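Local coordinates for glutaminase 1 (Escherichia coli, PDB 1U60), which hydrolyses L-glutamine to L-glutamate and ammonium, as a glutaminase of the beta-lactamase clan, at residues 72-77 against 232-237; 91-96 against 238-243; 254-259 against 268-273. All blocks are in the same frame, centred on the assembly; numbering follows the deposited sequence. Where two conformers were deposited one is given.

Interaction 1: 72-77 against 232-237; sequences TLALAL and PYILAE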
loop_
_atom_site.group_PDB
_atom_site.type_symbol
_atom_site.label_atom_id
_atom_site.label_comp_id
_atom_site.label_asym_id
_atom_site.label_seq_id
_atom_site.Cartn_x
_atom_site.Cartn_y
_atom_site.Cartn_z
ATOM N N THR A 72 -16.928 2.706 -9.201
ATOM C CA THR A 72 -16.892 2.100 -10.519
ATOM C C THR A 72 -15.961 0.900 -10.513
ATOM O O THR A 72 -16.197 -0.120 -11.244
ATOM C CB THR A 72 -16.494 3.194 -11.534
ATOM O OG1 THR A 72 -17.637 4.079 -11.696
ATOM C CG2 THR A 72 -16.150 2.601 -12.914
ATOM N N LEU A 73 -14.878 0.988 -9.732
ATOM C CA LEU A 73 -14.013 -0.161 -9.548
ATOM C C LEU A 73 -14.839 -1.329 -9.000
ATOM O O LEU A 73 -14.674 -2.488 -9.404
ATOM C CB LEU A 73 -12.863 0.182 -8.599
ATOM C CG LEU A 73 -11.983 -0.965 -8.138
ATOM C CD1 LEU A 73 -11.444 -1.712 -9.402
ATOM C CD2 LEU A 73 -10.856 -0.534 -7.214
ATOM N N ALA A 74 -15.649 -1.043 -7.985
ATOM C CA ALA A 74 -16.450 -2.107 -7.360
ATOM C C ALA A 74 -17.344 -2.769 -8.424
ATOM O O ALA A 74 -17.414 -4.000 -8.534
ATOM C CB ALA A 74 -17.231 -1.567 -6.251
ATOM N N LEU A 75 -17.966 -1.951 -9.279
ATOM C CA LEU A 75 -18.793 -2.495 -10.351
ATOM C C LEU A 75 -17.993 -3.310 -11.364
ATOM O O LEU A 75 -18.432 -4.371 -11.819
ATOM C CB LEU A 75 -19.585 -1.362 -11.027
ATOM C CG LEU A 75 -20.579 -1.819 -12.064
ATOM C CD1 LEU A 75 -21.546 -2.872 -11.521
ATOM C CD2 LEU A 75 -21.292 -0.611 -12.574
ATOM N N ALA A 76 -16.800 -2.832 -11.721
ATOM C CA ALA A 76 -15.991 -3.550 -12.712
ATOM C C ALA A 76 -15.630 -4.913 -12.162
ATOM O O ALA A 76 -15.627 -5.918 -12.883
ATOM C CB ALA A 76 -14.749 -2.806 -13.031
ATOM N N LEU A 77 -15.323 -4.982 -10.873
ATOM C CA LEU A 77 -15.009 -6.268 -10.263
ATOM C C LEU A 77 -16.197 -7.228 -10.300
ATOM O O LEU A 77 -16.038 -8.426 -10.592
ATOM C CB LEU A 77 -14.470 -6.106 -8.834
ATOM C CG LEU A 77 -13.064 -5.506 -8.641
ATOM C CD1 LEU A 77 -12.913 -5.005 -7.234
ATOM C CD2 LEU A 77 -11.991 -6.532 -8.992
ATOM N N PRO A 232 -11.683 -7.160 -0.707
ATOM C CA PRO A 232 -10.249 -6.943 -0.425
ATOM C C PRO A 232 -9.474 -6.341 -1.606
ATOM O O PRO A 232 -8.485 -5.647 -1.384
ATOM C CB PRO A 232 -9.744 -8.344 -0.050
ATOM C CG PRO A 232 -10.925 -8.975 0.495
ATOM C CD PRO A 232 -12.080 -8.558 -0.428
ATOM N N TYR A 233 -9.910 -6.592 -2.851
ATOM C CA TYR A 233 -9.235 -6.028 -4.020
ATOM C C TYR A 233 -9.449 -4.523 -4.050
ATOM O O TYR A 233 -8.568 -3.755 -4.406
ATOM C CB TYR A 233 -9.807 -6.627 -5.294
ATOM C CG TYR A 233 -9.569 -8.123 -5.416
ATOM C CD1 TYR A 233 -8.286 -8.632 -5.661
ATOM C CD2 TYR A 233 -10.629 -9.022 -5.298
ATOM C CE1 TYR A 233 -8.079 -9.980 -5.763
ATOM C CE2 TYR A 233 -10.429 -10.366 -5.421
ATOM C CZ TYR A 233 -9.151 -10.848 -5.632
ATOM O OH TYR A 233 -8.961 -12.190 -5.773
ATOM N N ILE A 234 -10.667 -4.129 -3.716
ATOM C CA ILE A 234 -11.012 -2.674 -3.684
ATOM C C ILE A 234 -10.169 -1.952 -2.635
ATOM O O ILE A 234 -9.581 -0.893 -2.884
ATOM C CB ILE A 234 -12.452 -2.441 -3.382
ATOM C CG1 ILE A 234 -13.322 -3.047 -4.458
ATOM C CG2 ILE A 234 -12.726 -0.955 -3.221
ATOM C CD1 ILE A 234 -14.753 -3.174 -4.021
ATOM N N LEU A 235 -10.109 -2.525 -1.460
ATOM C CA LEU A 235 -9.328 -1.953 -0.367
ATOM C C LEU A 235 -7.825 -1.938 -0.619
ATOM O O LEU A 235 -7.151 -0.982 -0.222
ATOM C CB LEU A 235 -9.641 -2.709 0.938
ATOM C CG LEU A 235 -11.111 -2.656 1.427
ATOM C CD1 LEU A 235 -11.272 -3.292 2.751
ATOM C CD2 LEU A 235 -11.672 -1.206 1.463
ATOM N N ALA A 236 -7.305 -2.964 -1.295
ATOM C CA ALA A 236 -5.901 -2.995 -1.659
ATOM C C ALA A 236 -5.591 -1.840 -2.600
ATOM O O ALA A 236 -4.595 -1.112 -2.404
ATOM C CB ALA A 236 -5.531 -4.298 -2.321
ATOM N N GLU A 237 -6.444 -1.641 -3.594
ATOM C CA GLU A 237 -6.236 -0.545 -4.537
ATOM C C GLU A 237 -6.249 0.803 -3.806
ATOM O O GLU A 237 -5.392 1.675 -4.101
ATOM C CB GLU A 237 -7.298 -0.561 -5.643
ATOM C CG GLU A 237 -7.270 -1.794 -6.605
ATOM C CD GLU A 237 -6.281 -1.788 -7.732
ATOM O OE1 GLU A 237 -5.255 -1.039 -7.692
ATOM O OE2 GLU A 237 -6.527 -2.601 -8.710
#
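Two helices of the glutaminase core, 68-80 and 231-241, run in roughly opposite senses here; the axes of 72-77 and 232-237 come within 10.1 Å of each other at 142° between their N-to-C directions. Along 232-237 the first residue to touch is Tyr233, and it does so with the root of its side chain: CB meets CD1 of Leu77 at 4.0 Å. Its ring carries on past the leucine to Pro82 of helix 82-88 and to the ring of Tyr252 of the second subunit. Ile234 is the centre of the interface. CG1 lies anti to the carbonyl carbon (chi1 -62°) and the chain continues extended, so CD1 reaches across to Ala74, with 3.7 Å to Ala74 CB. Leu77 crosses the isoleucine obliquely, and its CD1 presses on Ile234 CG1 at 3.4 Å, tighter than usual van der Waals contact. From the other turn of 72-77, Leu73 directs CD2 toward the Ile234 backbone, 4.1 Å from Ile234 CA. One helical turn on, Glu237 offers its aliphatic part: the same Leu73 CD2 lies 3.8 Å from Glu237 CG, the two side chains crossing at about a right angle. A bend at chi2 (-81°) turns the carboxylate away from Leu73, with OE1 against Ala91; the side chain also touches Pro114. No hydrogen bond joins the two segments. Leu73 and Leu77, one turn apart, bracket Ile234, so between these segments the contact is aliphatic packing, and even the glutamate contributes methylenes rather than charge.

Interaction 2: 91-96 against 238-243; sequences ADPTGL and MMMEGL
Pro93 and Met240 form the dense part of this contact, between the loop after helix 82-88 and the last part of helix 231-241. Met240 bends at chi2 and chi3, bringing its CE methyl against CD and CG of the proline, 3.7 Å from Pro93 CD. Pro93 CB rests on the backbone of the same methionine, 3.5 Å from Met240 O. Glu241 is gripped more directionally. With CG anti to the backbone N (chi1 -171°) and a bend at chi2, its carboxylate reaches the loop, crossing the Thr94 side chain at about a right angle. Thr94 N donates to Glu241 OE1 over 3.2 Å at 156°, and OE1 accepts with its syn lone pair, the one on the side of OE2. Beyond this the fit loosens: Glu241 OE2 and Leu96 O are 4.5 Å apart, and a water donates to both, at 2.6 Å to Glu241 OE2 and 2.8 Å to Leu96 O. The backbone N-H and the water would both be expected to favour a charged carboxylate. Thr94 OG1 accepts from Leu96 N at 3.2 Å, closing an ST turn just after the N-H that Glu241 receives. Glu241 packs beside Tyr244, a predicted substrate-binding residue, so an ST turn tied to the Glu241 carboxylate here borders the probable glutamine site.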
loop_
_atom_site.group_PDB
_atom_site.type_symbol
_atom_site.label_atom_id
_atom_site.label_comp_id
_atom_site.label_asym_id
_atom_site.label_seq_id
_atom_site.Cartn_x
_atom_site.Cartn_y
_atom_site.Cartn_z
ATOM N N ALA A 91 -3.040 -2.958 -10.669
ATOM C CA ALA A 91 -3.130 -2.918 -9.223
ATOM C C ALA A 91 -1.942 -2.156 -8.576
ATOM O O ALA A 91 -1.749 -2.262 -7.386
ATOM C CB ALA A 91 -3.178 -4.367 -8.702
ATOM N N ASP A 92 -1.189 -1.357 -9.344
ATOM C CA ASP A 92 0.057 -0.760 -8.816
ATOM C C ASP A 92 0.014 0.768 -8.738
ATOM O O ASP A 92 -0.604 1.397 -9.600
ATOM C CB ASP A 92 1.259 -1.174 -9.664
ATOM C CG ASP A 92 1.546 -2.632 -9.568
ATOM O OD1 ASP A 92 1.597 -3.145 -8.406
ATOM O OD2 ASP A 92 1.694 -3.341 -10.589
ATOM N N PRO A 93 0.630 1.351 -7.700
ATOM C CA PRO A 93 0.759 2.812 -7.613
ATOM C C PRO A 93 1.705 3.342 -8.708
ATOM O O PRO A 93 2.607 2.626 -9.190
ATOM C CB PRO A 93 1.290 3.031 -6.210
ATOM C CG PRO A 93 2.100 1.853 -5.946
ATOM C CD PRO A 93 1.247 0.704 -6.538
ATOM N N THR A 94 1.415 4.558 -9.179
ATOM C CA THR A 94 2.224 5.175 -10.229
ATOM C C THR A 94 3.422 5.994 -9.793
ATOM O O THR A 94 4.279 6.266 -10.615
ATOM C CB THR A 94 1.403 6.075 -11.079
ATOM O OG1 THR A 94 0.888 7.124 -10.262
ATOM C CG2 THR A 94 0.215 5.318 -11.647
ATOM N N GLY A 95 3.466 6.386 -8.523
ATOM C CA GLY A 95 4.470 7.306 -8.000
ATOM C C GLY A 95 4.319 8.750 -8.463
ATOM O O GLY A 95 5.209 9.583 -8.235
ATOM N N LEU A 96 3.203 9.051 -9.137
ATOM C CA LEU A 96 3.050 10.324 -9.874
ATOM C C LEU A 96 1.620 10.911 -9.713
ATOM O O LEU A 96 0.719 10.227 -9.256
ATOM C CB LEU A 96 3.330 10.087 -11.375
ATOM C CG LEU A 96 4.807 9.770 -11.751
ATOM C CD1 LEU A 96 4.950 9.240 -13.179
ATOM C CD2 LEU A 96 5.700 10.953 -11.545
ATOM N N MET A 238 -7.185 0.969 -2.874
ATOM C CA MET A 238 -7.259 2.173 -2.062
ATOM C C MET A 238 -5.960 2.349 -1.244
ATOM O O MET A 238 -5.422 3.461 -1.196
ATOM C CB MET A 238 -8.461 2.133 -1.129
ATOM C CG MET A 238 -9.810 2.359 -1.879
ATOM S SD MET A 238 -11.255 1.919 -0.895
ATOM C CE MET A 238 -11.203 3.171 0.389
ATOM N N MET A 239 -5.453 1.294 -0.612
ATOM C CA MET A 239 -4.244 1.445 0.205
ATOM C C MET A 239 -3.112 1.936 -0.686
ATOM O O MET A 239 -2.282 2.710 -0.225
ATOM C CB MET A 239 -3.845 0.127 0.875
ATOM C CG MET A 239 -2.700 0.241 1.916
ATOM S SD MET A 239 -3.066 1.053 3.388
ATOM C CE MET A 239 -4.265 0.171 4.007
ATOM N N MET A 240 -3.051 1.481 -1.939
ATOM C CA MET A 240 -1.890 1.807 -2.745
ATOM C C MET A 240 -1.929 3.219 -3.346
ATOM O O MET A 240 -0.903 3.833 -3.552
ATOM C CB MET A 240 -1.691 0.770 -3.837
ATOM C CG MET A 240 -1.567 -0.658 -3.339
ATOM S SD MET A 240 -0.295 -1.039 -2.145
ATOM C CE MET A 240 1.201 -0.472 -3.078
ATOM N N GLU A 241 -3.108 3.742 -3.608
ATOM C CA GLU A 241 -3.234 4.954 -4.435
ATOM C C GLU A 241 -4.375 5.917 -4.070
ATOM O O GLU A 241 -4.503 6.957 -4.695
ATOM C CB GLU A 241 -3.432 4.476 -5.887
ATOM C CG GLU A 241 -3.381 5.492 -6.988
ATOM C CD GLU A 241 -2.026 6.187 -7.099
ATOM O OE1 GLU A 241 -1.011 5.488 -7.349
ATOM O OE2 GLU A 241 -1.980 7.430 -7.006
ATOM N N GLY A 242 -5.190 5.589 -3.069
ATOM C CA GLY A 242 -6.423 6.323 -2.798
ATOM C C GLY A 242 -6.257 7.787 -2.407
ATOM O O GLY A 242 -7.177 8.573 -2.561
ATOM N N LEU A 243 -5.096 8.126 -1.839
ATOM C CA LEU A 243 -4.745 9.535 -1.544
ATOM C C LEU A 243 -3.625 10.053 -2.452
ATOM O O LEU A 243 -2.845 10.950 -2.056
ATOM C CB LEU A 243 -4.410 9.717 -0.062
ATOM C CG LEU A 243 -5.681 9.925 0.771
ATOM C CD1 LEU A 243 -6.365 8.595 1.119
ATOM C CD2 LEU A 243 -5.382 10.669 2.014
HETATM O O HOH W 1 0.284 8.634 -6.967
#

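Interaction 3: 254-259 against 268-273; sequences VGLPGK and AVVPGV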
loop_
_atom_site.group_PDB
_atom_site.type_symbol
_atom_site.label_atom_id
_atom_site.label_comp_id
_atom_site.label_asym_id
_atom_site.label_seq_id
_atom_site.Cartn_x
_atom_site.Cartn_y
_atom_site.Cartn_z
ATOM N N VAL A 254 -1.933 6.458 9.483
ATOM C CA VAL A 254 -3.279 6.012 9.803
ATOM C C VAL A 254 -3.454 4.484 9.647
ATOM O O VAL A 254 -4.114 3.824 10.478
ATOM C CB VAL A 254 -4.283 6.745 8.877
ATOM C CG1 VAL A 254 -5.697 6.368 9.221
ATOM C CG2 VAL A 254 -4.141 8.262 8.997
ATOM N N GLY A 255 -2.888 3.909 8.577
ATOM C CA GLY A 255 -2.953 2.475 8.361
ATOM C C GLY A 255 -4.340 1.908 8.049
ATOM O O GLY A 255 -4.673 0.756 8.369
ATOM N N LEU A 256 -5.150 2.718 7.400
ATOM C CA LEU A 256 -6.419 2.243 6.916
ATOM C C LEU A 256 -6.568 2.607 5.444
ATOM O O LEU A 256 -6.183 3.703 5.023
ATOM C CB LEU A 256 -7.564 2.881 7.677
ATOM C CG LEU A 256 -7.683 2.645 9.176
ATOM C CD1 LEU A 256 -8.771 3.559 9.739
ATOM C CD2 LEU A 256 -7.988 1.211 9.480
ATOM N N PRO A 257 -7.160 1.712 4.663
ATOM C CA PRO A 257 -7.433 2.027 3.238
ATOM C C PRO A 257 -8.345 3.207 3.109
ATOM O O PRO A 257 -9.371 3.245 3.761
ATOM C CB PRO A 257 -8.102 0.769 2.690
ATOM C CG PRO A 257 -8.349 -0.111 3.880
ATOM C CD PRO A 257 -7.624 0.367 5.045
ATOM N N GLY A 258 -7.967 4.144 2.257
ATOM C CA GLY A 258 -8.694 5.410 2.174
ATOM C C GLY A 258 -8.833 5.903 0.745
ATOM O O GLY A 258 -8.263 5.362 -0.205
ATOM N N LYS A 259 -9.613 6.971 0.620
ATOM C CA LYS A 259 -9.806 7.648 -0.660
ATOM C C LYS A 259 -10.174 9.088 -0.433
ATOM O O LYS A 259 -11.011 9.391 0.421
ATOM C CB LYS A 259 -10.900 6.974 -1.467
ATOM C CG LYS A 259 -11.110 7.506 -2.875
ATOM C CD LYS A 259 -10.078 7.014 -3.870
ATOM C CE LYS A 259 -9.947 7.861 -5.129
ATOM N NZ LYS A 259 -9.180 9.136 -4.979
ATOM N N ALA A 268 -12.257 6.441 4.947
ATOM C CA ALA A 268 -11.431 5.330 5.337
ATOM C C ALA A 268 -12.277 4.128 5.743
ATOM O O ALA A 268 -13.392 4.274 6.235
ATOM C CB ALA A 268 -10.556 5.724 6.466
ATOM N N VAL A 269 -11.734 2.935 5.550
ATOM C CA VAL A 269 -12.450 1.703 5.888
ATOM C C VAL A 269 -11.697 0.946 6.963
ATOM O O VAL A 269 -10.517 0.686 6.825
ATOM C CB VAL A 269 -12.583 0.814 4.624
ATOM C CG1 VAL A 269 -13.324 -0.476 4.989
ATOM C CG2 VAL A 269 -13.291 1.608 3.553
ATOM N N VAL A 270 -12.411 0.534 8.016
ATOM C CA VAL A 270 -11.910 -0.396 9.020
ATOM C C VAL A 270 -12.524 -1.770 8.694
ATOM O O VAL A 270 -13.718 -1.995 8.952
ATOM C CB VAL A 270 -12.248 0.044 10.483
ATOM C CG1 VAL A 270 -11.560 -0.871 11.484
ATOM C CG2 VAL A 270 -11.796 1.479 10.731
ATOM N N PRO A 271 -11.764 -2.659 8.057
ATOM C CA PRO A 271 -12.326 -3.930 7.574
ATOM C C PRO A 271 -12.997 -4.681 8.736
ATOM O O PRO A 271 -12.420 -4.857 9.836
ATOM C CB PRO A 271 -11.081 -4.689 7.037
ATOM C CG PRO A 271 -10.106 -3.664 6.727
ATOM C CD PRO A 271 -10.325 -2.570 7.764
ATOM N N GLY A 272 -14.223 -5.106 8.495
ATOM C CA GLY A 272 -15.029 -5.786 9.500
ATOM C C GLY A 272 -15.736 -4.930 10.531
ATOM O O GLY A 272 -16.499 -5.466 11.346
ATOM N N VAL A 273 -15.528 -3.612 10.513
ATOM C CA VAL A 273 -15.926 -2.802 11.659
ATOM C C VAL A 273 -16.752 -1.575 11.296
ATOM O O VAL A 273 -17.873 -1.422 11.767
ATOM C CB VAL A 273 -14.713 -2.399 12.504
ATOM C CG1 VAL A 273 -15.153 -1.555 13.746
ATOM C CG2 VAL A 273 -13.934 -3.643 12.954
#
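Strands 258-260 and 265-270 pair antiparallel, with Gly258 and Ala268 a non-hydrogen-bonded pair 4.2 Å apart between Gly258 CA and Ala268 CA, and Val269 N donates to Pro257 O at 3.0 Å, nearly along the C=O axis (171°). The same carbonyl takes a CA-H contact from Ala268, 3.3 Å from Ala268 CA to Pro257 O. Beyond the bridge, side chains replace backbone pairing. Leu256, its CG anti to the carbonyl carbon (chi1 -62°), crosses Val270 obliquely, with Leu256 CD1 3.8 Å from Val270 CG2. Leu256 CD2 also lies 3.7 Å from Val269 O, and Pro257 CD closes on that oxygen at 3.4 Å. Val269 O is therefore buried beneath carbon and has no hydrogen-bonding partner in the model. Pro257 and Val269 both pack on Leu235 of helix 231-241, whereas Leu256 and Ala268 face helix 290-303. Just past the pair, the Lys259 ammonium hydrogen-bonds Tyr244 OH and, weakly, Ser66 OG, both predicted substrate-binding residues. This is the edge beta hairpin of the five-stranded antiparallel sheet, whose strand 258-260 carries the lysine of a K-S-G sequence, as in the serine beta-lactamase fold.

Interactions 1 and 2 share helix 231-241: its earlier part packs on helix 68-80, its last part on the 91-96 loop, and Glu237 touches Ala91 where they meet. Interaction 3 lies across that helix, with Leu235 of interaction 1 packing on Pro257, Val269 and Pro271, and Met238 and Met239 of interaction 2 reaching Gly258 and Pro257. All three are largely buried and border the second subunit. Their chemistry differs with their place: aliphatic fit between helices in interaction 1, a carboxylate and a water joining a loop in interaction 2, backbone pairing at a sheet edge in interaction 3. A probable hydrogen bond from Lys259 NZ to Gly242 O ties the last two together.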